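PDB 3H3H: uncharacterized SnoaL-like protein from Burkholderia thailandensis E264, which is of unknown function but has a SnoaL-like domain of the NTF2 clan and is found as an assembly of two chains. Local coordinates for residues P4-S14 with T82-I91. Sequence-based numbering, arbitrary orientation.
Sequences PITQAFAQQFS and TLAGVDSVAI. With MES (2-(N-morpholino)-ethanesulfonic acid), chain E.
The Phe13 ring meets Ile91 and Val89 obliquely, with CE2 of Phe13 3.7 Å from CD1 of Ile91. Phe105 and Phe107 of strand 100-107 pack edge-to-face with this ring. The Phe9 ring takes CB of Phe13 on one face, towards the rim. Here the first helix of an NTF2-like alpha+beta fold lies across the curved sheet, over the hairpin of strands 78-84 and 88-94. Between helix and hairpin, Ala10 sets its methyl against CG2 of Val89 and CG2 of Thr82. Ile5 extends this apolar layer ahead of the helix. With CG1 of Ile5 beside the backbone N (chi1 -70°), that branch lies over the backbone of the turn and CG2 is left facing Val89. CG2 of Ile5 meets CG2 of Val89 at 3.5 Å, and the two side chains cross at about a right angle. Ile5 N donates to Val86 O, 3.1 Å away and nearly straight at 167°. A water also bridges Ile5 O and Gly85 O, so both backbone polar groups of Ile5 are tied to the turn. Gln11 NE2 and Thr82 N both donate to O2S of a MES molecule, probably from the crystallisation liquor. A second water joins Gln7 NE2 to Thr82 O. Ala84 also makes backbone hydrogen bonds to the second subunit. The buried Ser14 hydroxyl links helix and strand: OG donates to Ala10 O at 2.6 Å, and Thr82 OG1, which also bonds Trp79 NE1, donates to Ser14 OG over a very short 2.5 Å. Ser14 OG and Ser14 N reach Ala10 O from opposite faces of its carbonyl plane.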
loop_
_atom_site.group_PDB
_atom_site.type_symbol
_atom_site.label_atom_id
_atom_site.label_comp_id
_atom_site.label_asym_id
_atom_site.label_seq_id
_atom_site.Cartn_x
_atom_site.Cartn_y
_atom_site.Cartn_z
ATOM N N PRO B 4 -0.040 -4.806 16.345
ATOM C CA PRO B 4 -0.324 -4.236 15.018
ATOM C C PRO B 4 -1.836 -4.187 14.717
ATOM O O PRO B 4 -2.648 -4.762 15.447
ATOM C CB PRO B 4 0.406 -5.186 14.050
ATOM C CG PRO B 4 0.799 -6.388 14.867
ATOM C CD PRO B 4 0.895 -5.939 16.279
ATOM N N ILE B 5 -2.194 -3.451 13.674
ATOM C CA ILE B 5 -3.559 -3.405 13.162
ATOM C C ILE B 5 -4.106 -4.794 13.142
ATOM O O ILE B 5 -3.495 -5.688 12.594
ATOM C CB ILE B 5 -3.560 -2.889 11.700
ATOM C CG1 ILE B 5 -3.196 -1.409 11.707
ATOM C CG2 ILE B 5 -4.907 -3.184 11.057
ATOM C CD1 ILE B 5 -4.197 -0.574 12.435
ATOM N N THR B 6 -5.260 -5.003 13.757
ATOM C CA THR B 6 -5.819 -6.327 13.820
ATOM C C THR B 6 -6.591 -6.671 12.567
ATOM O O THR B 6 -7.021 -5.778 11.823
ATOM C CB THR B 6 -6.730 -6.438 15.067
ATOM O OG1 THR B 6 -7.721 -5.402 15.009
ATOM C CG2 THR B 6 -5.912 -6.259 16.341
ATOM N N GLN B 7 -6.772 -7.956 12.289
ATOM C CA GLN B 7 -7.545 -8.309 11.106
ATOM C C GLN B 7 -9.032 -7.986 11.381
ATOM O O GLN B 7 -9.749 -7.608 10.459
ATOM C CB GLN B 7 -7.336 -9.757 10.681
ATOM C CG GLN B 7 -7.132 -9.903 9.155
ATOM C CD GLN B 7 -5.731 -9.522 8.692
ATOM O OE1 GLN B 7 -4.778 -9.543 9.471
ATOM N NE2 GLN B 7 -5.595 -9.199 7.404
ATOM N N ALA B 8 -9.476 -8.087 12.638
ATOM C CA ALA B 8 -10.839 -7.652 12.988
ATOM C C ALA B 8 -11.054 -6.244 12.387
ATOM O O ALA B 8 -12.002 -5.979 11.605
ATOM C CB ALA B 8 -11.045 -7.610 14.501
ATOM N N PHE B 9 -10.162 -5.359 12.807
ATOM C CA PHE B 9 -10.233 -3.981 12.428
ATOM C C PHE B 9 -10.092 -3.815 10.903
ATOM O O PHE B 9 -10.866 -3.106 10.271
ATOM C CB PHE B 9 -9.179 -3.179 13.203
ATOM C CG PHE B 9 -9.258 -1.742 12.938
ATOM C CD1 PHE B 9 -10.192 -0.963 13.583
ATOM C CD2 PHE B 9 -8.469 -1.173 11.963
ATOM C CE1 PHE B 9 -10.302 0.364 13.295
ATOM C CE2 PHE B 9 -8.581 0.137 11.662
ATOM C CZ PHE B 9 -9.482 0.923 12.318
ATOM N N ALA B 10 -9.144 -4.502 10.292
ATOM C CA ALA B 10 -8.872 -4.263 8.884
ATOM C C ALA B 10 -10.082 -4.595 7.998
ATOM O O ALA B 10 -10.423 -3.898 7.048
ATOM C CB ALA B 10 -7.640 -5.082 8.473
ATOM N N GLN B 11 -10.734 -5.682 8.337
ATOM C CA GLN B 11 -11.883 -6.136 7.586
ATOM C C GLN B 11 -13.087 -5.263 7.785
ATOM O O GLN B 11 -13.758 -4.958 6.811
ATOM C CB GLN B 11 -12.266 -7.562 8.016
ATOM C CG GLN B 11 -11.191 -8.546 7.654
ATOM C CD GLN B 11 -11.074 -8.720 6.190
ATOM O OE1 GLN B 11 -12.078 -8.973 5.501
ATOM N NE2 GLN B 11 -9.856 -8.593 5.671
ATOM N N GLN B 12 -13.362 -4.874 9.022
ATOM C CA GLN B 12 -14.526 -4.068 9.326
ATOM C C GLN B 12 -14.328 -2.662 8.729
ATOM O O GLN B 12 -15.274 -2.039 8.224
ATOM C CB GLN B 12 -14.780 -4.035 10.841
ATOM C CG GLN B 12 -16.061 -3.309 11.257
ATOM C CD GLN B 12 -17.307 -3.898 10.620
ATOM O OE1 GLN B 12 -17.336 -5.079 10.251
ATOM N NE2 GLN B 12 -18.363 -3.084 10.524
ATOM N N PHE B 13 -13.109 -2.144 8.832
ATOM C CA PHE B 13 -12.798 -0.882 8.204
ATOM C C PHE B 13 -13.056 -1.001 6.699
ATOM O O PHE B 13 -13.632 -0.125 6.053
ATOM C CB PHE B 13 -11.339 -0.461 8.445
ATOM C CG PHE B 13 -10.912 0.715 7.616
ATOM C CD1 PHE B 13 -11.296 1.987 7.954
ATOM C CD2 PHE B 13 -10.135 0.536 6.497
ATOM C CE1 PHE B 13 -10.965 3.060 7.145
ATOM C CE2 PHE B 13 -9.768 1.648 5.685
ATOM C CZ PHE B 13 -10.186 2.862 6.006
ATOM N N SER B 14 -12.520 -2.036 6.084
ATOM C CA SER B 14 -12.678 -2.213 4.641
ATOM C C SER B 14 -14.164 -2.289 4.219
ATOM O O SER B 14 -14.578 -1.674 3.262
ATOM C CB SER B 14 -11.919 -3.458 4.203
ATOM O OG SER B 14 -10.553 -3.334 4.493
ATOM N N THR B 82 -8.128 -7.296 1.586
ATOM C CA THR B 82 -7.567 -6.350 2.515
ATOM C C THR B 82 -6.355 -6.989 3.171
ATOM O O THR B 82 -6.413 -8.169 3.568
ATOM C CB THR B 82 -8.558 -5.972 3.603
ATOM O OG1 THR B 82 -9.508 -5.070 3.052
ATOM C CG2 THR B 82 -7.851 -5.217 4.692
ATOM N N LEU B 83 -5.298 -6.215 3.309
ATOM C CA LEU B 83 -4.062 -6.738 3.903
ATOM C C LEU B 83 -3.649 -5.779 4.996
ATOM O O LEU B 83 -3.836 -4.577 4.873
ATOM C CB LEU B 83 -2.991 -6.849 2.867
ATOM C CG LEU B 83 -3.440 -7.717 1.680
ATOM C CD1 LEU B 83 -3.978 -6.819 0.536
ATOM C CD2 LEU B 83 -2.266 -8.559 1.210
ATOM N N ALA B 84 -3.169 -6.324 6.090
ATOM C CA ALA B 84 -2.837 -5.504 7.266
ATOM C C ALA B 84 -1.343 -5.367 7.432
ATOM O O ALA B 84 -0.607 -6.326 7.339
ATOM C CB ALA B 84 -3.453 -6.150 8.536
ATOM N N GLY B 85 -0.920 -4.146 7.769
ATOM C CA GLY B 85 0.463 -3.872 8.098
ATOM C C GLY B 85 0.644 -3.479 9.550
ATOM O O GLY B 85 0.002 -4.011 10.438
ATOM N N VAL B 86 1.596 -2.604 9.831
ATOM C CA VAL B 86 1.847 -2.240 11.240
ATOM C C VAL B 86 0.799 -1.267 11.726
ATOM O O VAL B 86 0.033 -1.523 12.665
ATOM C CB VAL B 86 3.272 -1.660 11.365
ATOM C CG1 VAL B 86 3.562 -1.071 12.791
ATOM C CG2 VAL B 86 4.261 -2.739 10.996
ATOM N N ASP B 87 0.731 -0.137 11.038
ATOM C CA ASP B 87 -0.244 0.889 11.401
ATOM C C ASP B 87 -1.115 1.199 10.198
ATOM O O ASP B 87 -1.856 2.203 10.200
ATOM C CB ASP B 87 0.458 2.156 11.875
ATOM C CG ASP B 87 1.133 2.954 10.743
ATOM O OD1 ASP B 87 1.190 2.526 9.560
ATOM O OD2 ASP B 87 1.605 4.062 11.068
ATOM N N SER B 88 -1.118 0.288 9.225
ATOM C CA SER B 88 -1.838 0.536 7.986
ATOM C C SER B 88 -2.648 -0.678 7.531
ATOM O O SER B 88 -2.375 -1.842 7.958
ATOM C CB SER B 88 -0.889 0.968 6.896
ATOM O OG SER B 88 0.171 0.053 6.669
ATOM N N VAL B 89 -3.655 -0.372 6.724
ATOM C CA VAL B 89 -4.491 -1.357 6.055
ATOM C C VAL B 89 -4.383 -1.039 4.581
ATOM O O VAL B 89 -4.381 0.124 4.190
ATOM C CB VAL B 89 -5.942 -1.260 6.537
ATOM C CG1 VAL B 89 -6.886 -2.092 5.720
ATOM C CG2 VAL B 89 -6.016 -1.732 8.018
ATOM N N ALA B 90 -4.318 -2.060 3.755
ATOM C CA ALA B 90 -4.310 -1.873 2.303
ATOM C C ALA B 90 -5.553 -2.492 1.770
ATOM O O ALA B 90 -5.814 -3.673 2.038
ATOM C CB ALA B 90 -3.102 -2.582 1.658
ATOM N N ILE B 91 -6.360 -1.698 1.080
ATOM C CA ILE B 91 -7.570 -2.193 0.462
ATOM C C ILE B 91 -7.323 -2.292 -1.026
ATOM O O ILE B 91 -7.043 -1.304 -1.667
ATOM C CB ILE B 91 -8.792 -1.297 0.723
ATOM C CG1 ILE B 91 -9.032 -1.134 2.250
ATOM C CG2 ILE B 91 -10.086 -1.898 0.035
ATOM C CD1 ILE B 91 -10.311 -0.270 2.577
HETATM O O1 MES E . -15.793 -9.589 0.798
HETATM C C2 MES E . -15.618 -10.586 1.837
HETATM C C3 MES E . -14.125 -10.928 2.049
HETATM N N4 MES E . -13.199 -10.310 1.073
HETATM C C5 MES E . -13.538 -9.930 -0.286
HETATM C C6 MES E . -15.078 -9.854 -0.430
HETATM C C7 MES E . -11.801 -10.013 1.422
HETATM C C8 MES E . -11.206 -11.117 2.233
HETATM S S MES E . -9.619 -10.745 2.564
HETATM O O1S MES E . -8.785 -10.893 1.350
HETATM O O2S MES E . -9.454 -9.368 3.032
HETATM O O3S MES E . -9.280 -11.678 3.655
HETATM O O HOH W 1 -0.880 -6.221 11.195
HETATM O O HOH W 2 -7.110 -10.226 5.378
#